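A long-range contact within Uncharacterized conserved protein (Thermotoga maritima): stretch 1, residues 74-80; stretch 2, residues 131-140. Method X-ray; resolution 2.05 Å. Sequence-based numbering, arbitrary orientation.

Stretch 1, residues 74-80: SRKAIVM
Stretch 2, residues 131-140: IFAPVAAHLD

This is a small, mainly apolar contact in which a strand lies along a helix, with no hydrogen bond between them. It buries 238 Å², both sides summed. The strand through A77 to M80 and the helix carrying F132 to L139 run in roughly the same direction: their axes cross at -26° and approach to 10.1 Å. A77 CA lies 8.0 Å from F132 CA, and V79 CA 8.8 Å from A136 CA.

The strand is extended (phi/psi -103/127 at A77, -136/121 at V79). A77 and V79 point toward the helix, I78 away. The helix (phi/psi near -60/-45) keeps i to i+4 bonds, such as A136 N to F132 O at 2.9 Å. It kinks at P134, whose N has no hydrogen to donate.

F132 (chi1 m, chi2 -56°) starts sideways, but its ring reaches the strand. A77 CB packs 3.8 Å from F132 CE1, excluding water. I78 N lies at the ring edge, 4.4 Å from F132 CE1. R75 (chi1 p, chi2 99°, chi3 t, chi4 80°) also starts sideways. Its NH2 is 3.8 Å from F132 CE2, and F132 CZ sits over one face of the flat, delocalised guanidinium; NE and NH2 are hydrogen-bonded elsewhere in the structure.

V79 (chi1 t) makes van der Waals contacts one helical turn apart. The closest pairs are CG2 to V135 CG1 (V135 chi1 t), 4.0 Å, and CG1 to L139 CD1 (L139 chi1 m, chi2 t), 3.8 Å; V79 CG2 also lies 4.2 Å from L139 CD1.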

# COMPACT_ATOMS: atom_id res chain seq x y z
N SER A 74 -31.25 -1.43 3.43
CA SER A 74 -31.92 -2.70 3.21
C SER A 74 -31.23 -3.57 2.16
O SER A 74 -31.68 -4.68 1.87
CB SER A 74 -33.37 -2.47 2.80
OG SER A 74 -33.44 -1.80 1.55
N ARG A 75 -30.15 -3.07 1.58
CA ARG A 75 -29.43 -3.83 0.57
C ARG A 75 -28.96 -5.13 1.23
O ARG A 75 -28.50 -5.13 2.38
CB ARG A 75 -28.25 -3.02 0.03
CG ARG A 75 -27.10 -2.82 1.02
CD ARG A 75 -25.97 -3.82 0.77
NE ARG A 75 -24.87 -3.67 1.72
CZ ARG A 75 -24.88 -4.15 2.96
NH1 ARG A 75 -25.93 -4.83 3.41
NH2 ARG A 75 -23.83 -3.93 3.76
N LYS A 76 -29.08 -6.23 0.50
CA LYS A 76 -28.69 -7.54 1.01
C LYS A 76 -27.18 -7.76 1.05
O LYS A 76 -26.44 -7.23 0.22
CB LYS A 76 -29.34 -8.65 0.17
CG LYS A 76 -30.88 -8.68 0.22
CD LYS A 76 -31.42 -9.75 -0.73
CE LYS A 76 -32.94 -9.72 -0.84
NZ LYS A 76 -33.62 -10.17 0.41
N ALA A 77 -26.75 -8.55 2.02
CA ALA A 77 -25.36 -8.94 2.18
C ALA A 77 -25.40 -10.37 1.64
O ALA A 77 -26.22 -11.17 2.08
CB ALA A 77 -24.98 -8.93 3.65
N ILE A 78 -24.53 -10.69 0.69
CA ILE A 78 -24.57 -12.01 0.07
C ILE A 78 -23.23 -12.72 -0.10
O ILE A 78 -22.16 -12.13 0.10
CB ILE A 78 -25.20 -11.94 -1.34
CG1 ILE A 78 -24.34 -11.05 -2.25
CG2 ILE A 78 -26.61 -11.36 -1.27
CD1 ILE A 78 -24.77 -11.06 -3.70
N VAL A 79 -23.31 -13.99 -0.47
CA VAL A 79 -22.15 -14.83 -0.75
C VAL A 79 -22.52 -15.58 -2.02
O VAL A 79 -23.53 -16.30 -2.05
CB VAL A 79 -21.84 -15.86 0.37
CG1 VAL A 79 -20.70 -16.76 -0.08
CG2 VAL A 79 -21.46 -15.17 1.67
N MSE A 80 -21.73 -15.41 -3.07
CA MSE A 80 -21.99 -16.05 -4.35
C MSE A 80 -20.95 -17.11 -4.67
O MSE A 80 -19.77 -16.98 -4.32
CB MSE A 80 -22.02 -15.00 -5.47
CG MSE A 80 -22.26 -15.55 -6.88
SE MSE A 80 -21.88 -14.27 -8.29
CE MSE A 80 -23.58 -13.39 -8.35
N ILE A 131 -19.32 -8.02 9.45
CA ILE A 131 -20.06 -9.09 8.80
C ILE A 131 -19.33 -9.78 7.65
O ILE A 131 -19.20 -11.01 7.64
CB ILE A 131 -21.41 -8.56 8.25
CG1 ILE A 131 -22.23 -7.95 9.39
CG2 ILE A 131 -22.17 -9.69 7.55
CD1 ILE A 131 -23.59 -7.38 8.95
N PHE A 132 -18.86 -9.00 6.68
CA PHE A 132 -18.17 -9.57 5.52
C PHE A 132 -16.85 -10.26 5.80
O PHE A 132 -16.65 -11.40 5.38
CB PHE A 132 -17.96 -8.49 4.45
CG PHE A 132 -19.24 -7.96 3.86
CD1 PHE A 132 -20.16 -8.83 3.28
CD2 PHE A 132 -19.52 -6.60 3.88
CE1 PHE A 132 -21.35 -8.35 2.73
CE2 PHE A 132 -20.70 -6.10 3.34
CZ PHE A 132 -21.62 -6.98 2.76
N ALA A 133 -15.94 -9.57 6.49
CA ALA A 133 -14.64 -10.16 6.78
C ALA A 133 -14.74 -11.46 7.57
O ALA A 133 -14.18 -12.47 7.16
CB ALA A 133 -13.75 -9.15 7.53
N PRO A 134 -15.47 -11.46 8.70
CA PRO A 134 -15.56 -12.72 9.44
C PRO A 134 -16.21 -13.85 8.65
O PRO A 134 -15.80 -15.01 8.76
CB PRO A 134 -16.35 -12.32 10.70
CG PRO A 134 -17.13 -11.11 10.27
CD PRO A 134 -16.13 -10.36 9.42
N VAL A 135 -17.20 -13.52 7.83
CA VAL A 135 -17.85 -14.54 7.02
C VAL A 135 -16.85 -15.14 6.03
O VAL A 135 -16.77 -16.36 5.87
CB VAL A 135 -19.06 -13.95 6.26
CG1 VAL A 135 -19.50 -14.88 5.14
CG2 VAL A 135 -20.22 -13.75 7.24
N ALA A 136 -16.06 -14.28 5.38
CA ALA A 136 -15.05 -14.75 4.44
C ALA A 136 -14.05 -15.62 5.20
O ALA A 136 -13.61 -16.65 4.69
CB ALA A 136 -14.33 -13.57 3.78
N ALA A 137 -13.70 -15.19 6.40
CA ALA A 137 -12.75 -15.93 7.23
C ALA A 137 -13.25 -17.34 7.53
O ALA A 137 -12.48 -18.30 7.44
CB ALA A 137 -12.48 -15.19 8.53
N HIS A 138 -14.53 -17.47 7.89
CA HIS A 138 -15.11 -18.78 8.20
C HIS A 138 -15.19 -19.66 6.96
O HIS A 138 -14.86 -20.85 7.00
CB HIS A 138 -16.52 -18.62 8.81
CG HIS A 138 -16.53 -18.08 10.21
ND1 HIS A 138 -15.93 -18.73 11.26
CD2 HIS A 138 -17.06 -16.94 10.72
CE1 HIS A 138 -16.08 -18.02 12.36
NE2 HIS A 138 -16.76 -16.93 12.06
N LEU A 139 -15.62 -19.08 5.84
CA LEU A 139 -15.71 -19.82 4.59
C LEU A 139 -14.33 -20.36 4.20
O LEU A 139 -14.20 -21.52 3.81
CB LEU A 139 -16.26 -18.93 3.48
CG LEU A 139 -17.74 -18.56 3.55
CD1 LEU A 139 -18.06 -17.48 2.52
CD2 LEU A 139 -18.59 -19.81 3.28
N ASP A 140 -13.32 -19.51 4.31
CA ASP A 140 -11.95 -19.89 3.96
C ASP A 140 -11.45 -20.97 4.92
O ASP A 140 -10.47 -21.67 4.65
CB ASP A 140 -11.03 -18.67 4.05
CG ASP A 140 -9.59 -19.00 3.72
OD1 ASP A 140 -9.33 -19.45 2.58
OD2 ASP A 140 -8.71 -18.80 4.59